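Local coordinates for protein oligogalacturonate lyase (PDB 3PE7) that cleaves oligogalacturonates by beta-elimination, using a seven-bladed beta-propeller that binds manganese and calcium ions, at residues Y267-D270 with E275-Q278; K230-T233 with G237-C240; E243-V246 with A251-Y254; I194-D199 with D270-E275. All coordinates share one frame; numbering follows the deposited sequence.

Contact 1: residues Y267-D270 with E275-Q278; sequences YSAD and ENRQ. With CA (calcium ion), chain D.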
# COMPACT_ATOMS: atom_id res chain seq x y z
N TYR A 267 7.75 -13.09 9.41
CA TYR A 267 8.51 -12.76 10.62
C TYR A 267 7.92 -11.52 11.25
O TYR A 267 7.26 -10.72 10.58
CB TYR A 267 9.97 -12.45 10.26
CG TYR A 267 10.90 -13.64 10.24
CD1 TYR A 267 11.83 -13.85 11.25
CD2 TYR A 267 10.84 -14.58 9.20
CE1 TYR A 267 12.70 -14.95 11.23
CE2 TYR A 267 11.71 -15.68 9.18
CZ TYR A 267 12.62 -15.85 10.19
OH TYR A 267 13.46 -16.95 10.17
N SER A 268 8.16 -11.36 12.55
CA SER A 268 7.76 -10.16 13.26
C SER A 268 9.00 -9.62 13.95
O SER A 268 9.84 -10.42 14.39
CB SER A 268 6.73 -10.54 14.33
OG SER A 268 5.97 -9.41 14.66
N ALA A 269 9.12 -8.30 14.04
CA ALA A 269 10.19 -7.68 14.84
C ALA A 269 9.57 -6.75 15.86
O ALA A 269 8.72 -5.95 15.50
CB ALA A 269 11.12 -6.89 13.94
N ASP A 270 9.98 -6.86 17.12
CA ASP A 270 9.54 -5.90 18.13
C ASP A 270 10.38 -4.64 18.01
O ASP A 270 11.59 -4.71 18.02
CB ASP A 270 9.70 -6.46 19.54
CG ASP A 270 9.07 -5.56 20.59
OD1 ASP A 270 7.83 -5.61 20.73
OD2 ASP A 270 9.79 -4.77 21.23
N GLU A 275 14.02 -7.97 18.74
CA GLU A 275 13.90 -9.42 18.56
C GLU A 275 13.08 -9.70 17.32
O GLU A 275 11.96 -9.20 17.20
CB GLU A 275 13.22 -10.08 19.75
CG GLU A 275 13.11 -11.61 19.62
CD GLU A 275 12.57 -12.27 20.88
OE1 GLU A 275 11.86 -11.60 21.67
OE2 GLU A 275 12.87 -13.46 21.10
N ASN A 276 13.66 -10.48 16.41
CA ASN A 276 12.96 -10.95 15.22
C ASN A 276 12.55 -12.40 15.41
O ASN A 276 13.39 -13.25 15.78
CB ASN A 276 13.86 -10.81 13.98
CG ASN A 276 14.12 -9.36 13.60
OD1 ASN A 276 14.73 -8.59 14.35
ND2 ASN A 276 13.68 -9.00 12.41
N ARG A 277 11.27 -12.69 15.19
CA ARG A 277 10.74 -14.04 15.38
C ARG A 277 10.02 -14.56 14.14
O ARG A 277 9.26 -13.84 13.51
CB ARG A 277 9.78 -14.05 16.58
CG ARG A 277 10.49 -13.88 17.91
CD ARG A 277 9.58 -14.34 19.04
NE ARG A 277 9.05 -13.22 19.80
CZ ARG A 277 9.20 -13.09 21.12
NH1 ARG A 277 9.84 -14.02 21.82
NH2 ARG A 277 8.70 -12.03 21.74
N GLN A 278 10.29 -15.83 13.80
CA GLN A 278 9.60 -16.50 12.71
C GLN A 278 8.21 -16.93 13.17
O GLN A 278 8.07 -17.66 14.16
CB GLN A 278 10.40 -17.72 12.24
CG GLN A 278 9.80 -18.43 11.05
CD GLN A 278 10.61 -19.64 10.63
OE1 GLN A 278 11.75 -19.51 10.19
NE2 GLN A 278 10.02 -20.80 10.74
CA CA D . 7.39 -3.91 22.32
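Tyr267 lays its ring across Gln278 in a non-hydrogen-bonded pair of two antiparallel strands. Its CB starts 3.6 Å from Arg277 O, and CD1 slides past the same peptide, 3.5 Å from Arg277 C. Farther out the backbone gives way to side chain: CE1, CE2 and CZ all meet Gln278 CB, a CH-pi contact in which that carbon stands 3.8 Å from the ring centroid, over the face. Gln278 reaches the hydroxyl because its CG lies opposite the backbone N (chi1 -176°) and the chain stays extended across that face, bringing Gln278 OE1 within 3.1 Å of Tyr267 OH. Lys232 adds a cation-pi contact to the same ring. Paired backbone bonds join the strands, 2.9 Å from Ser268 N to Arg277 O and 2.8 Å from Arg277 N to Ser268 O. A third, from Asp270 N to Glu275 O, carries the pairing to the turn, where both carboxylate oxygens of Asp270 hold a calcium ion, OD1 the nearer at 2.4 Å. Asp270 OD2 also accepts from Thr273 N, and Glu272 completes the protein ligands. This is a beta hairpin formed by the last two strands of a four-stranded propeller blade, its turn serving as a calcium site.

Contact 2: residues K230-T233 with G237-C240; sequences KVKT and GESC
Lys232 and Glu238 form a salt bridge at a seam between two beta-propeller blades: the lysine lies in the loop that leaves strand 229-230 of one four-stranded blade, the glutamate at the start of strand 238-245, the first of the next. The side chains approach from opposite directions, and Lys232 NZ binds Glu238 OE1 at 2.8 Å on the syn side, where the other carboxylate oxygen lies. A water molecule closes a small ring with the two charges: it accepts from Lys232 NZ at 3.2 Å and donates to Glu238 OE2 at 2.6 Å.

In the second shell, Ser256 hydrogen-bonds to Glu238 OE1, while OE2 also accepts from the backbone N of Ala235, within the connecting loop. Each carboxylate oxygen thus has two partners, Lys232 and Ser256 for OE1, Ala235 N and the water for OE2, which should hold the group's rotation. The ammonium has further partners of its own in the hydroxyl of Tyr254 and the ring of Tyr267, the latter through a cation-pi contact. Such surroundings probably favour the charged form of both groups.

The shapes of the two chains explain the meeting. Glu238 is fully extended, whereas Lys232 turns at its third torsion (chi3 -68°) to bring its amine round to the carboxylate. On the way its methylene brushes the sulfur of Cys240, with Lys232 CD and Cys240 SG 3.9 Å apart.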
# COMPACT_ATOMS: atom_id res chain seq x y z
N LYS A 230 19.43 -0.82 11.98
CA LYS A 230 18.74 -1.85 11.20
C LYS A 230 17.81 -2.67 12.07
O LYS A 230 18.07 -2.92 13.26
CB LYS A 230 19.72 -2.73 10.41
CG LYS A 230 20.80 -3.41 11.18
CD LYS A 230 21.71 -4.23 10.24
CE LYS A 230 22.39 -3.39 9.19
NZ LYS A 230 23.48 -4.17 8.51
N VAL A 231 16.70 -3.09 11.47
CA VAL A 231 15.73 -3.96 12.13
C VAL A 231 16.35 -5.33 12.41
O VAL A 231 16.15 -5.92 13.48
CB VAL A 231 14.44 -4.07 11.26
CG1 VAL A 231 13.52 -5.20 11.76
CG2 VAL A 231 13.71 -2.73 11.25
N LYS A 232 17.14 -5.82 11.46
CA LYS A 232 17.89 -7.06 11.67
C LYS A 232 19.14 -7.08 10.82
O LYS A 232 19.24 -6.34 9.83
CB LYS A 232 17.02 -8.29 11.37
CG LYS A 232 16.92 -8.65 9.89
CD LYS A 232 15.95 -9.79 9.66
CE LYS A 232 16.48 -11.10 10.22
NZ LYS A 232 15.47 -12.21 9.99
N THR A 233 20.09 -7.92 11.21
CA THR A 233 21.19 -8.30 10.34
C THR A 233 20.72 -9.51 9.54
O THR A 233 20.31 -10.53 10.11
CB THR A 233 22.44 -8.64 11.14
OG1 THR A 233 22.83 -7.50 11.91
CG2 THR A 233 23.59 -9.03 10.21
N GLY A 237 22.63 -15.31 2.67
CA GLY A 237 21.62 -15.67 1.66
C GLY A 237 20.19 -15.21 1.93
O GLY A 237 19.28 -15.57 1.19
N GLU A 238 20.00 -14.41 2.98
CA GLU A 238 18.64 -13.98 3.40
C GLU A 238 18.20 -12.70 2.70
O GLU A 238 18.96 -11.72 2.65
CB GLU A 238 18.54 -13.80 4.92
CG GLU A 238 17.13 -13.38 5.39
CD GLU A 238 16.98 -13.17 6.89
OE1 GLU A 238 15.81 -13.12 7.34
OE2 GLU A 238 18.00 -13.04 7.60
N SER A 239 16.98 -12.75 2.17
CA SER A 239 16.29 -11.58 1.62
C SER A 239 15.12 -11.28 2.55
O SER A 239 14.53 -12.20 3.12
CB SER A 239 15.74 -11.89 0.22
OG SER A 239 16.80 -12.05 -0.73
N CYS A 240 14.83 -9.99 2.72
CA CYS A 240 13.72 -9.53 3.54
C CYS A 240 12.92 -8.50 2.73
O CYS A 240 13.50 -7.59 2.13
CB CYS A 240 14.22 -8.89 4.83
SG CYS A 240 15.26 -9.96 5.84
O HOH W 1 17.82 -14.37 9.84

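Contact 3: residues E243-V246 with A251-Y254; sequences EFWV and ALVY
Trp245 and Leu252 face each other obliquely on one side of a strand pair, while Phe244 and Val253 run side by side on the other. In the first couple the methyl CD1 of Leu252 sits over the indole of Trp245, 3.8 Å from the centroid of its six-membered ring and only 16° from the normal, so the methyl of this CH-pi contact lies almost directly above the ring centre. The same indole presents its edge to the backbone, with Trp245 CE3 3.4 Å from Ala251 O. Its NE1 is bonded to Ile194 O in the neighbouring blade, which helps to fix the rotation of the ring.

On the reverse side the Phe244 ring takes Val253 CB over its face, at 4.0 Å from the centroid. Here CG of Phe244 stands between the backbone N and the carbonyl carbon (chi1 68°), leaning the ring toward the partner strand, alongside Val253, until Phe244 CE2 is 3.5 Å from Val253 CG1. The other methyl of Val253, CG2, meets CG2 of Val246 at 3.5 Å, so this one valine is shared between two side chains.

Between the two faces, Phe244 and Val253 exchange backbone bonds, 2.9 Å from Phe244 N to Val253 O and 2.8 Å from Val253 N to Phe244 O, and Val246 N reaches Ala251 O. The arrangement is a buried antiparallel beta hairpin, the first two strands of a propeller blade, with apolar side chains on both faces packed toward the adjoining blades.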
# COMPACT_ATOMS: atom_id res chain seq x y z
N GLU A 243 7.79 -5.46 4.03
CA GLU A 243 7.67 -4.96 5.40
C GLU A 243 6.47 -4.01 5.54
O GLU A 243 6.14 -3.24 4.64
CB GLU A 243 8.97 -4.30 5.91
CG GLU A 243 9.26 -2.89 5.37
CD GLU A 243 9.84 -2.90 3.96
OE1 GLU A 243 10.20 -4.00 3.44
OE2 GLU A 243 9.93 -1.79 3.35
N PHE A 244 5.79 -4.12 6.68
CA PHE A 244 4.70 -3.21 7.02
C PHE A 244 4.54 -3.17 8.54
O PHE A 244 4.95 -4.09 9.24
CB PHE A 244 3.38 -3.59 6.34
CG PHE A 244 2.76 -4.88 6.82
CD1 PHE A 244 1.71 -4.86 7.75
CD2 PHE A 244 3.23 -6.11 6.36
CE1 PHE A 244 1.13 -6.07 8.20
CE2 PHE A 244 2.66 -7.30 6.78
CZ PHE A 244 1.60 -7.29 7.71
N TRP A 245 3.97 -2.07 9.03
CA TRP A 245 3.56 -1.97 10.43
C TRP A 245 2.22 -2.67 10.63
O TRP A 245 1.26 -2.40 9.91
CB TRP A 245 3.39 -0.50 10.86
CG TRP A 245 4.68 0.27 11.05
CD1 TRP A 245 5.12 1.35 10.29
CD2 TRP A 245 5.69 0.04 12.03
NE1 TRP A 245 6.33 1.80 10.77
CE2 TRP A 245 6.71 1.01 11.83
CE3 TRP A 245 5.82 -0.88 13.08
CZ2 TRP A 245 7.84 1.08 12.64
CZ3 TRP A 245 6.96 -0.82 13.89
CH2 TRP A 245 7.96 0.15 13.66
N VAL A 246 2.14 -3.53 11.64
CA VAL A 246 0.80 -3.91 12.14
C VAL A 246 0.10 -2.59 12.49
O VAL A 246 0.72 -1.71 13.08
CB VAL A 246 0.87 -4.83 13.38
CG1 VAL A 246 -0.53 -5.35 13.76
CG2 VAL A 246 1.79 -6.02 13.10
N ALA A 251 4.20 -4.17 16.16
CA ALA A 251 5.32 -4.87 15.54
C ALA A 251 5.48 -4.45 14.08
O ALA A 251 4.50 -3.97 13.47
CB ALA A 251 5.11 -6.38 15.62
N LEU A 252 6.69 -4.64 13.56
CA LEU A 252 6.96 -4.59 12.12
C LEU A 252 6.98 -6.02 11.60
O LEU A 252 7.66 -6.88 12.15
CB LEU A 252 8.30 -3.88 11.85
CG LEU A 252 8.59 -3.44 10.40
CD1 LEU A 252 7.73 -2.24 10.00
CD2 LEU A 252 10.06 -3.14 10.27
N VAL A 253 6.18 -6.28 10.57
CA VAL A 253 6.05 -7.63 9.99
C VAL A 253 6.72 -7.60 8.62
O VAL A 253 6.71 -6.58 7.95
CB VAL A 253 4.56 -8.05 9.90
CG1 VAL A 253 4.35 -9.36 9.11
CG2 VAL A 253 3.96 -8.18 11.31
N TYR A 254 7.31 -8.73 8.24
CA TYR A 254 7.97 -8.82 6.93
C TYR A 254 8.08 -10.27 6.49
O TYR A 254 7.78 -11.19 7.25
CB TYR A 254 9.37 -8.16 6.97
CG TYR A 254 10.34 -8.83 7.92
CD1 TYR A 254 10.37 -8.49 9.28
CD2 TYR A 254 11.23 -9.81 7.45
CE1 TYR A 254 11.28 -9.12 10.16
CE2 TYR A 254 12.13 -10.43 8.31
CZ TYR A 254 12.15 -10.08 9.66
OH TYR A 254 13.05 -10.74 10.50

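Contact 4: residues I194-D199 with D270-E275; sequences IYRPYD and DPETLE. With CA (calcium ion), chain D.
Arg196 opens a type II beta turn that closes at Asp199, and it faces Pro271 across a gap of 9.1 Å between their CA atoms, with residues 271-273 coiled in helical torsions. The contact joins two blades of the beta-propeller, from the first strand of one to the last hairpin turn of the next, which holds a calcium site. An all-extended arginine spans the distance, from CG anti to the backbone N (chi1 -179°) out to NE.

Its guanidinium is covered on one face by Pro271, whose CG rests 3.6 Å from Arg196 CZ. At the edge, in the guanidinium plane, both terminal nitrogens of Arg196 converge on a single atom, Glu272 OE1, with NH1 at 2.9 Å and NH2 at 2.7 Å. The guanidinium and carboxylate planes are 55° apart; NH1 meets OE1 on its syn side, 20° out of the carboxylate plane, and NH2 from above that plane. Arg196 NH2 also binds Asp199 OD2 at 3.1 Å, making a three-residue salt-bridge network, while NE bonds to Gly249 O. Held by these partners, the group has little scope to rotate.

Glu272 thereby divides its oxygens between two cations, and the arginine probably lowers the cost of gathering carboxylates round the metal. Asp270 is placed by an Asx motif, its OD2 accepting from Thr273 N at 3.0 Å with the anti lone pair. The remaining oxygen of Glu272, OE2, bends in to the calcium ion at 2.3 Å.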
# COMPACT_ATOMS: atom_id res chain seq x y z
N ILE A 194 7.64 4.94 6.73
CA ILE A 194 6.33 4.72 7.33
C ILE A 194 6.43 5.04 8.83
O ILE A 194 7.21 4.40 9.55
CB ILE A 194 5.83 3.26 7.09
CG1 ILE A 194 6.97 2.25 7.22
CG2 ILE A 194 5.12 3.13 5.68
CD1 ILE A 194 6.60 0.75 7.14
N TYR A 195 5.66 6.03 9.27
CA TYR A 195 5.51 6.31 10.72
C TYR A 195 5.00 5.05 11.43
O TYR A 195 4.09 4.39 10.93
CB TYR A 195 4.49 7.43 10.96
CG TYR A 195 5.07 8.82 11.12
CD1 TYR A 195 4.78 9.84 10.21
CD2 TYR A 195 5.89 9.12 12.22
CE1 TYR A 195 5.31 11.13 10.37
CE2 TYR A 195 6.42 10.38 12.39
CZ TYR A 195 6.12 11.38 11.47
OH TYR A 195 6.64 12.63 11.66
N ARG A 196 5.57 4.73 12.60
CA ARG A 196 4.99 3.68 13.44
C ARG A 196 3.64 4.18 13.96
O ARG A 196 3.57 5.26 14.55
CB ARG A 196 5.90 3.38 14.63
CG ARG A 196 5.34 2.27 15.55
CD ARG A 196 6.35 1.93 16.66
NE ARG A 196 5.87 0.85 17.53
CZ ARG A 196 6.41 0.58 18.72
NH1 ARG A 196 5.95 -0.43 19.46
NH2 ARG A 196 7.42 1.32 19.18
N PRO A 197 2.55 3.41 13.73
CA PRO A 197 1.27 3.84 14.30
C PRO A 197 1.39 4.09 15.81
O PRO A 197 1.96 3.27 16.54
CB PRO A 197 0.35 2.65 14.02
CG PRO A 197 0.89 2.04 12.77
CD PRO A 197 2.40 2.19 12.91
N TYR A 198 0.85 5.23 16.25
CA TYR A 198 0.79 5.64 17.68
C TYR A 198 2.15 5.89 18.33
O TYR A 198 2.25 5.99 19.57
CB TYR A 198 -0.07 4.65 18.50
CG TYR A 198 -1.37 4.35 17.79
CD1 TYR A 198 -2.39 5.29 17.72
CD2 TYR A 198 -1.55 3.14 17.11
CE1 TYR A 198 -3.56 5.03 17.03
CE2 TYR A 198 -2.71 2.87 16.41
CZ TYR A 198 -3.71 3.81 16.37
OH TYR A 198 -4.87 3.53 15.69
N ASP A 199 3.19 5.99 17.51
CA ASP A 199 4.54 6.31 18.00
C ASP A 199 5.29 7.17 16.97
O ASP A 199 6.07 6.66 16.17
CB ASP A 199 5.32 5.03 18.34
CG ASP A 199 6.75 5.30 18.79
OD1 ASP A 199 7.03 6.41 19.30
OD2 ASP A 199 7.60 4.38 18.66
N ASP A 270 9.98 -6.86 17.12
CA ASP A 270 9.54 -5.90 18.13
C ASP A 270 10.38 -4.64 18.01
O ASP A 270 11.59 -4.71 18.02
CB ASP A 270 9.70 -6.46 19.54
CG ASP A 270 9.07 -5.56 20.59
OD1 ASP A 270 7.83 -5.61 20.73
OD2 ASP A 270 9.79 -4.77 21.23
N PRO A 271 9.73 -3.47 17.91
CA PRO A 271 10.46 -2.24 17.65
C PRO A 271 11.40 -1.82 18.79
O PRO A 271 12.47 -1.23 18.54
CB PRO A 271 9.35 -1.21 17.41
CG PRO A 271 8.20 -2.00 17.02
CD PRO A 271 8.28 -3.27 17.81
N GLU A 272 11.05 -2.17 20.03
CA GLU A 272 11.87 -1.78 21.18
C GLU A 272 13.03 -2.75 21.42
O GLU A 272 14.19 -2.37 21.63
CB GLU A 272 11.01 -1.65 22.45
CG GLU A 272 10.02 -0.50 22.44
CD GLU A 272 8.70 -0.84 21.73
OE1 GLU A 272 7.89 0.09 21.51
OE2 GLU A 272 8.44 -2.03 21.42
N THR A 273 12.70 -4.03 21.35
CA THR A 273 13.59 -5.10 21.67
C THR A 273 14.49 -5.50 20.46
O THR A 273 15.61 -6.02 20.62
CB THR A 273 12.63 -6.23 22.08
OG1 THR A 273 12.51 -6.30 23.52
CG2 THR A 273 12.93 -7.50 21.49
N LEU A 274 13.96 -5.24 19.26
CA LEU A 274 14.55 -5.72 17.98
C LEU A 274 14.72 -7.24 17.88
O LEU A 274 15.47 -7.74 17.03
CB LEU A 274 15.84 -4.96 17.63
CG LEU A 274 15.68 -3.46 17.36
CD1 LEU A 274 17.03 -2.87 16.97
CD2 LEU A 274 14.64 -3.14 16.29
N GLU A 275 14.02 -7.97 18.74
CA GLU A 275 13.90 -9.42 18.56
C GLU A 275 13.08 -9.70 17.32
O GLU A 275 11.96 -9.20 17.20
CB GLU A 275 13.22 -10.08 19.75
CG GLU A 275 13.11 -11.61 19.62
CD GLU A 275 12.57 -12.27 20.88
OE1 GLU A 275 11.86 -11.60 21.67
OE2 GLU A 275 12.87 -13.46 21.10
CA CA D . 7.39 -3.91 22.32

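How the contacts relate
Contacts 1 and 3 lie in the blade that runs from strand 238-245 to strand 276-285; contact 2 sits at its junction with the preceding blade, and contact 4 ties the two together. Contacts 1 and 3, centres about 9 Å apart, are successive hairpins sharing the sheet, joined by the backbone of Ala269 and Leu252. Contact 2 docks on both: Lys232 NZ lies 2.9 Å from Tyr254 OH, and Val231 CG1 packs 3.7 Å from Ala269 CB. Asp270 is common to contacts 1 and 4 and binds their calcium ion, about 7 Å from the side chain of Ala251 in contact 3. Trp245 packs against Pro197, linking contacts 3 and 4. A separate manganese site lies about 12 Å from the Phe244 side chain.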